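Local coordinates for oligopeptide-binding protein oppA (Lactococcus lactis, PDB 3DRF) that binds oligopeptides in a large cavity as the receptor of the OppABCDF ABC transporter, which takes them up, at residues Q48-L53 and P212-K217; E120-T125 and T193-Q198; K366-S371 and T517-A522. One frame throughout, in Å; residues are numbered along the deposited sequence. Where two conformers were deposited one is given.

Contact 1: Q48-L53 and P212-K217; sequences QWLSGL and PKTTTK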
# COMPACT_ATOMS: atom_id res chain seq x y z
N GLN A 48 11.84 9.16 -1.20
CA GLN A 48 11.84 8.69 -2.63
C GLN A 48 10.68 9.37 -3.32
O GLN A 48 9.54 9.07 -3.08
CB GLN A 48 11.71 7.15 -2.71
CG GLN A 48 11.70 6.64 -4.20
CD GLN A 48 12.76 7.37 -5.06
OE1 GLN A 48 12.44 8.10 -5.91
NE2 GLN A 48 14.02 7.07 -4.80
N TRP A 49 11.01 10.33 -4.18
CA TRP A 49 9.98 11.19 -4.77
C TRP A 49 9.32 10.61 -6.01
O TRP A 49 8.33 11.10 -6.47
CB TRP A 49 10.60 12.60 -5.05
CG TRP A 49 10.96 13.33 -3.72
CD1 TRP A 49 12.12 13.25 -3.05
CD2 TRP A 49 10.09 14.15 -2.94
NE1 TRP A 49 12.04 14.00 -1.90
CE2 TRP A 49 10.81 14.58 -1.82
CE3 TRP A 49 8.75 14.61 -3.10
CZ2 TRP A 49 10.26 15.44 -0.84
CZ3 TRP A 49 8.20 15.43 -2.11
CH2 TRP A 49 8.97 15.83 -0.98
N LEU A 50 9.89 9.52 -6.50
CA LEU A 50 9.30 8.79 -7.66
C LEU A 50 8.42 7.66 -7.16
O LEU A 50 8.84 6.79 -6.48
CB LEU A 50 10.41 8.19 -8.57
CG LEU A 50 11.42 9.17 -9.19
CD1 LEU A 50 12.34 8.41 -10.15
CD2 LEU A 50 10.70 10.36 -9.95
N SER A 51 7.13 7.80 -7.51
CA SER A 51 6.13 6.82 -7.07
C SER A 51 6.55 5.39 -7.37
O SER A 51 6.44 4.51 -6.52
CB SER A 51 4.77 7.12 -7.72
OG SER A 51 3.75 6.27 -7.24
N GLY A 52 7.06 5.15 -8.57
CA GLY A 52 7.37 3.80 -9.01
C GLY A 52 8.42 3.13 -8.15
O GLY A 52 8.48 1.90 -8.07
N LEU A 53 9.29 3.90 -7.51
CA LEU A 53 10.40 3.34 -6.72
C LEU A 53 10.15 3.37 -5.19
O LEU A 53 11.00 3.00 -4.44
CB LEU A 53 11.68 4.16 -7.00
CG LEU A 53 12.07 4.27 -8.52
CD1 LEU A 53 13.46 4.95 -8.68
CD2 LEU A 53 12.09 2.87 -9.23
N PRO A 212 20.71 11.84 -5.27
CA PRO A 212 20.14 13.04 -4.63
C PRO A 212 18.91 13.54 -5.42
O PRO A 212 18.00 14.04 -4.87
CB PRO A 212 21.28 14.06 -4.71
CG PRO A 212 22.55 13.21 -4.67
CD PRO A 212 22.18 11.98 -5.50
N LYS A 213 18.89 13.31 -6.73
CA LYS A 213 17.83 13.87 -7.56
C LYS A 213 16.45 13.21 -7.35
O LYS A 213 15.49 13.69 -7.82
CB LYS A 213 18.25 13.76 -9.03
CG LYS A 213 19.39 14.76 -9.44
CD LYS A 213 19.63 14.76 -10.98
CE LYS A 213 20.49 15.90 -11.30
NZ LYS A 213 20.49 15.92 -12.81
N THR A 214 16.39 12.09 -6.63
CA THR A 214 15.08 11.48 -6.28
C THR A 214 14.86 11.39 -4.78
O THR A 214 13.94 10.81 -4.36
CB THR A 214 14.93 10.03 -6.87
OG1 THR A 214 15.81 9.13 -6.17
CG2 THR A 214 15.14 10.02 -8.45
N THR A 215 15.75 11.99 -4.00
CA THR A 215 15.75 11.82 -2.50
C THR A 215 15.81 13.19 -1.80
O THR A 215 14.84 13.62 -1.27
CB THR A 215 16.90 10.87 -2.06
OG1 THR A 215 18.16 11.39 -2.53
CG2 THR A 215 16.73 9.46 -2.70
N THR A 216 16.96 13.85 -1.86
CA THR A 216 17.17 15.14 -1.16
C THR A 216 16.96 16.35 -2.03
O THR A 216 16.68 17.39 -1.52
CB THR A 216 18.59 15.19 -0.59
OG1 THR A 216 19.49 14.82 -1.62
CG2 THR A 216 18.73 14.20 0.62
N LYS A 217 17.01 16.18 -3.33
CA LYS A 217 17.04 17.30 -4.28
C LYS A 217 16.18 16.99 -5.53
O LYS A 217 16.66 17.01 -6.60
CB LYS A 217 18.51 17.61 -4.75
CG LYS A 217 19.45 18.19 -3.62
CD LYS A 217 20.81 18.67 -4.20
CE LYS A 217 21.84 17.60 -4.78
NZ LYS A 217 23.26 17.99 -5.27
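Trp49 holds the 212-217 loop by two N-H groups. Trp49 N donates to Thr214 O at 3.0 Å, close to straight at 164°. Trp49 NE1 reaches Thr215 O at 2.9 Å; that oxygen lies near the ring plane, at the pyrrole edge, but the bond is bent, 132° at the hydrogen. Gln48 adds a third bond, from NE2 to Thr214 OG1 at 3.1 Å, with the hydroxyl oxygen lying in the amide plane. Gln48 CG is anti to the backbone N, and the chain bends at chi2 (42°), which brings CD beside Thr214. The amide oxygen OE1 turns back and accepts from Leu50 N in its carbonyl plane, on a lone pair. This second bond fixes which way the amide faces. Thr214 is held on both sides of its CB: OG1 also bonds to Leu208 O, while CG2 packs on Leu50 CD1 at 3.6 Å. Further out, the Trp49 ring meets Phe59 edge-to-face and touches Ile235 and Tyr237 of strand 234-239. Pro212 O accepts from Thr215 N and Lys217 N and keeps the turn closed. The arrangement is a buried contact between two loops, beside the mixed five-stranded sheet of a periplasmic-binding-protein-type fold.

Contact 2: E120-T125 and T193-Q198; sequences EFTYET and TVAPYQ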
# COMPACT_ATOMS: atom_id res chain seq x y z
N GLU A 120 5.11 9.09 -19.79
CA GLU A 120 5.64 7.80 -20.27
C GLU A 120 6.83 7.35 -19.41
O GLU A 120 6.98 6.18 -19.13
CB GLU A 120 6.03 7.94 -21.78
CG GLU A 120 6.61 6.63 -22.35
CD GLU A 120 8.13 6.41 -22.10
OE1 GLU A 120 8.81 7.31 -21.69
OE2 GLU A 120 8.53 5.28 -22.38
N PHE A 121 7.66 8.30 -18.98
CA PHE A 121 8.87 7.91 -18.21
C PHE A 121 8.53 7.21 -16.86
O PHE A 121 9.21 6.31 -16.49
CB PHE A 121 9.82 9.12 -18.01
CG PHE A 121 11.17 8.73 -17.44
CD1 PHE A 121 11.65 9.36 -16.31
CD2 PHE A 121 11.92 7.74 -18.02
CE1 PHE A 121 12.87 9.02 -15.79
CE2 PHE A 121 13.20 7.38 -17.49
CZ PHE A 121 13.62 8.02 -16.36
N THR A 122 7.42 7.62 -16.22
CA THR A 122 6.90 6.88 -15.03
C THR A 122 6.81 5.34 -15.35
O THR A 122 7.21 4.52 -14.57
CB THR A 122 5.50 7.39 -14.73
OG1 THR A 122 5.64 8.79 -14.32
CG2 THR A 122 4.87 6.56 -13.59
N TYR A 123 6.28 5.00 -16.53
CA TYR A 123 6.11 3.57 -16.90
C TYR A 123 7.48 2.88 -16.99
O TYR A 123 7.58 1.78 -16.59
CB TYR A 123 5.38 3.43 -18.22
CG TYR A 123 3.88 3.79 -18.12
CD1 TYR A 123 3.44 5.12 -18.21
CD2 TYR A 123 2.91 2.81 -17.87
CE1 TYR A 123 2.08 5.46 -18.12
CE2 TYR A 123 1.52 3.16 -17.77
CZ TYR A 123 1.13 4.46 -17.93
OH TYR A 123 -0.21 4.76 -17.82
N GLU A 124 8.48 3.56 -17.51
CA GLU A 124 9.80 2.98 -17.61
C GLU A 124 10.39 2.76 -16.22
O GLU A 124 11.04 1.80 -16.00
CB GLU A 124 10.76 3.89 -18.42
CG GLU A 124 10.30 4.08 -19.93
CD GLU A 124 11.30 4.79 -20.79
OE1 GLU A 124 12.37 5.00 -20.30
OE2 GLU A 124 10.96 5.16 -21.90
N THR A 125 10.13 3.67 -15.29
CA THR A 125 10.70 3.49 -13.93
C THR A 125 10.21 2.20 -13.25
O THR A 125 10.91 1.69 -12.46
CB THR A 125 10.50 4.69 -12.99
OG1 THR A 125 9.10 4.83 -12.63
CG2 THR A 125 11.05 5.99 -13.59
N THR A 193 1.04 9.37 -12.29
CA THR A 193 2.11 10.29 -11.89
C THR A 193 3.05 10.56 -13.07
O THR A 193 3.06 9.83 -14.00
CB THR A 193 2.93 9.70 -10.70
OG1 THR A 193 3.55 8.47 -11.10
CG2 THR A 193 2.02 9.42 -9.47
N VAL A 194 3.80 11.64 -12.94
CA VAL A 194 4.90 12.02 -13.85
C VAL A 194 6.26 11.97 -13.13
O VAL A 194 6.35 12.08 -11.98
CB VAL A 194 4.67 13.47 -14.44
CG1 VAL A 194 3.60 13.44 -15.53
CG2 VAL A 194 4.31 14.50 -13.34
N ALA A 195 7.28 11.76 -13.93
CA ALA A 195 8.69 11.77 -13.48
C ALA A 195 9.46 12.73 -14.37
O ALA A 195 9.21 12.76 -15.56
CB ALA A 195 9.29 10.34 -13.58
N PRO A 196 10.37 13.49 -13.78
CA PRO A 196 11.03 14.57 -14.54
C PRO A 196 12.19 14.04 -15.42
O PRO A 196 13.36 14.08 -15.02
CB PRO A 196 11.49 15.52 -13.43
CG PRO A 196 11.75 14.57 -12.21
CD PRO A 196 10.62 13.56 -12.33
N TYR A 197 11.82 13.59 -16.62
CA TYR A 197 12.78 12.93 -17.51
C TYR A 197 14.01 13.79 -17.86
O TYR A 197 15.08 13.32 -17.78
CB TYR A 197 12.06 12.42 -18.77
CG TYR A 197 13.03 11.87 -19.79
CD1 TYR A 197 13.64 10.64 -19.61
CD2 TYR A 197 13.37 12.61 -20.91
CE1 TYR A 197 14.54 10.16 -20.56
CE2 TYR A 197 14.26 12.12 -21.87
CZ TYR A 197 14.83 10.92 -21.65
OH TYR A 197 15.74 10.38 -22.57
N GLN A 198 13.82 15.05 -18.20
CA GLN A 198 14.99 15.87 -18.56
C GLN A 198 15.94 16.04 -17.37
O GLN A 198 17.10 16.10 -17.56
CB GLN A 198 14.56 17.26 -19.10
CG GLN A 198 13.93 17.24 -20.49
CD GLN A 198 14.84 16.66 -21.56
OE1 GLN A 198 16.02 16.83 -21.55
NE2 GLN A 198 14.24 15.97 -22.49
O HOH W 1 6.26 8.80 -11.53
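Thr122 OG1 donates to Thr193 O at 2.8 Å and accepts a bond from a water at 2.9 Å. The donor stands above the plane of the Thr193 carbonyl, 54° out of it. The same water is hydrogen-bonded to Thr193 OG1 at 2.8 Å and gives a weak bond to Val194 O, so it ties the helix to two residues of the incoming loop. The Thr122 hydroxyl is placed for this by chi1 of -66°, with OG1 anti to the carbonyl carbon. Its methyl CG2 rests against Thr193 OG1 at 3.4 Å. One helix residue earlier, the contact turns apolar. Ala195 CB packs on Phe121 CD1 at 3.7 Å. Tyr197 then sets its edge on the face of Phe121 in a T-shaped stack, centroids 5.1 Å apart and planes at 70°. Tyr197 CD1 lies over the centre of the Phe121 ring, and Thr125 CG2 lies over the opposite face, nearer the rim. The phenyl ring is therefore sandwiched between a tyrosine edge and a methyl. Pro196, the centre of an inverse gamma turn, is the N-cap residue before Tyr197. Asp118 of helix 116-127 accepts from Tyr197 N, at the start of helix 197-200. On another side of helix 116-127, Tyr123 packs on helix 146-150 and strand 160-161.

Contact 3: K366-S371 and T517-A522; sequences KQFTSS and TYRKAA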
# COMPACT_ATOMS: atom_id res chain seq x y z
N LYS A 366 -18.01 -0.23 -0.19
CA LYS A 366 -19.25 -0.75 0.35
C LYS A 366 -20.03 -1.58 -0.66
O LYS A 366 -20.67 -2.51 -0.28
CB LYS A 366 -20.12 0.41 0.85
CG LYS A 366 -21.53 -0.02 1.31
CD LYS A 366 -22.41 1.21 1.60
CE LYS A 366 -23.50 0.97 2.67
NZ LYS A 366 -24.51 0.00 2.29
N GLN A 367 -19.92 -1.23 -1.93
CA GLN A 367 -20.59 -1.91 -3.02
C GLN A 367 -20.10 -3.37 -3.19
O GLN A 367 -20.76 -4.16 -3.78
CB GLN A 367 -20.41 -1.06 -4.34
CG GLN A 367 -20.78 0.54 -4.31
CD GLN A 367 -20.15 1.48 -5.45
OE1 GLN A 367 -19.12 1.21 -5.98
NE2 GLN A 367 -20.80 2.57 -5.74
N PHE A 368 -18.89 -3.68 -2.71
CA PHE A 368 -18.28 -4.97 -3.00
C PHE A 368 -18.05 -5.90 -1.78
O PHE A 368 -17.54 -6.97 -1.93
CB PHE A 368 -17.05 -4.74 -3.92
CG PHE A 368 -17.40 -4.13 -5.26
CD1 PHE A 368 -16.84 -2.96 -5.69
CD2 PHE A 368 -18.31 -4.73 -6.08
CE1 PHE A 368 -17.18 -2.44 -6.89
CE2 PHE A 368 -18.67 -4.22 -7.27
CZ PHE A 368 -18.10 -3.07 -7.70
N THR A 369 -18.54 -5.48 -0.60
CA THR A 369 -18.52 -6.29 0.66
C THR A 369 -19.82 -7.04 0.86
O THR A 369 -20.79 -6.70 0.27
CB THR A 369 -18.26 -5.38 1.94
OG1 THR A 369 -19.35 -4.48 2.13
CG2 THR A 369 -17.00 -4.59 1.78
N SER A 370 -19.80 -8.09 1.70
CA SER A 370 -21.00 -8.90 1.98
C SER A 370 -20.91 -9.47 3.39
O SER A 370 -19.97 -10.10 3.72
CB SER A 370 -21.08 -10.06 0.98
OG SER A 370 -22.21 -10.86 1.24
N SER A 371 -21.96 -9.27 4.18
CA SER A 371 -22.07 -9.91 5.48
C SER A 371 -22.21 -11.44 5.35
O SER A 371 -22.10 -12.11 6.31
CB SER A 371 -23.20 -9.25 6.29
OG SER A 371 -24.46 -9.53 5.74
N THR A 517 -23.54 -6.19 -11.27
CA THR A 517 -24.08 -7.41 -10.67
C THR A 517 -23.04 -8.56 -10.77
O THR A 517 -22.81 -9.25 -9.83
CB THR A 517 -25.35 -7.87 -11.40
OG1 THR A 517 -26.24 -6.74 -11.49
CG2 THR A 517 -26.00 -9.04 -10.63
N TYR A 518 -22.48 -8.71 -11.96
CA TYR A 518 -21.46 -9.74 -12.23
C TYR A 518 -20.17 -9.45 -11.41
O TYR A 518 -19.67 -10.30 -10.82
CB TYR A 518 -21.23 -9.78 -13.76
CG TYR A 518 -20.26 -10.90 -14.15
CD1 TYR A 518 -20.72 -12.09 -14.70
CD2 TYR A 518 -18.86 -10.77 -13.93
CE1 TYR A 518 -19.84 -13.10 -15.04
CE2 TYR A 518 -18.00 -11.81 -14.28
CZ TYR A 518 -18.49 -12.95 -14.81
OH TYR A 518 -17.71 -14.03 -15.19
N ARG A 519 -19.76 -8.19 -11.37
CA ARG A 519 -18.57 -7.82 -10.62
C ARG A 519 -18.76 -8.02 -9.12
O ARG A 519 -17.87 -8.51 -8.50
CB ARG A 519 -18.16 -6.39 -10.97
CG ARG A 519 -16.70 -6.18 -10.59
CD ARG A 519 -16.24 -4.74 -10.99
NE ARG A 519 -14.75 -4.66 -10.86
CZ ARG A 519 -14.09 -3.65 -10.33
NH1 ARG A 519 -14.69 -2.58 -9.91
NH2 ARG A 519 -12.77 -3.75 -10.27
N LYS A 520 -19.93 -7.73 -8.59
CA LYS A 520 -20.19 -8.02 -7.18
C LYS A 520 -20.05 -9.51 -6.85
O LYS A 520 -19.41 -9.85 -5.92
CB LYS A 520 -21.60 -7.54 -6.79
CG LYS A 520 -21.91 -7.63 -5.28
CD LYS A 520 -23.40 -7.22 -5.04
CE LYS A 520 -23.80 -7.16 -3.52
NZ LYS A 520 -23.48 -5.84 -3.01
N ALA A 521 -20.64 -10.37 -7.67
CA ALA A 521 -20.50 -11.83 -7.48
C ALA A 521 -19.05 -12.31 -7.63
O ALA A 521 -18.64 -13.19 -6.92
CB ALA A 521 -21.47 -12.60 -8.42
N ALA A 522 -18.32 -11.71 -8.56
CA ALA A 522 -16.91 -12.03 -8.69
C ALA A 522 -16.11 -11.61 -7.45
O ALA A 522 -15.32 -12.35 -6.99
CB ALA A 522 -16.39 -11.34 -9.94
O HOH W 2 -22.23 -4.63 -0.76
O HOH W 3 -23.89 -7.28 0.10
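Phe368 and Lys520 bring the two backbones nearest, with their CA atoms 5.5 Å apart. Residues 366-371 form a loop that lies against helix 516-533. The Phe368 ring turns its edge to the helix: CD2 is 3.9 Å from Lys520 CA, which lies near the ring plane. Phe368 CE1, across the ring from CD2, lies 3.9 Å from Arg519 NH1, an oblique approach with the ring and guanidinium planes 76° apart. The charge of Arg519 is engaged by others, through salt bridges to Asp509 and Glu478 and a bond from NE to Ile508 O. Gln367 CB lies over the centre of one face of the Phe368 ring, and Phe523 stacks with the ring. An alanine in place of Phe368 would probably leave a gap between the loop and the helix and strip Phe523 of its stacking partner. Lys520 runs extended from the helix and bends at its last torsion, chi4 87°. Lys520 NZ makes a weak bond to Gln367 O at 3.3 Å and donates to a water at 2.8 Å. That water gives its own bonds to Lys366 O and Thr369 O, both at 2.7 Å. A second water bridges Thr369 O to NZ, weakly at the lysine end. The ammonium thus meets loop carbonyls mainly through water and pairs with no acid across this contact. This implies a hydrated polar contact at the surface next to an aromatic one, in which the lysine charge is probably stabilised by water and the carbonyl dipoles of the loop.

From the N terminus, strand 34-40 leads into residues 48-53, which meet 212-217 and close contact 1 after 158 intervening residues. This joins the loop after strand 34-40 to the loop between helix 197-200 and strand 224-230. Contact 2 is nested inside: helix 116-127 meets 193-198 before the chain reaches 212-217. The two centres are 12 Å apart, and the contacts touch. Leu50 CD2 packs on Ala195 CB at 3.9 Å, and Leu53 CD2 on Thr125 O at 3.6 Å. Thus the first loop also packs on helix 116-127. Contact 3 follows in series and ties the loop before helix 381-390 to helix 516-533. Its centre lies about 38 Å from that of contact 1, across the chain's centre.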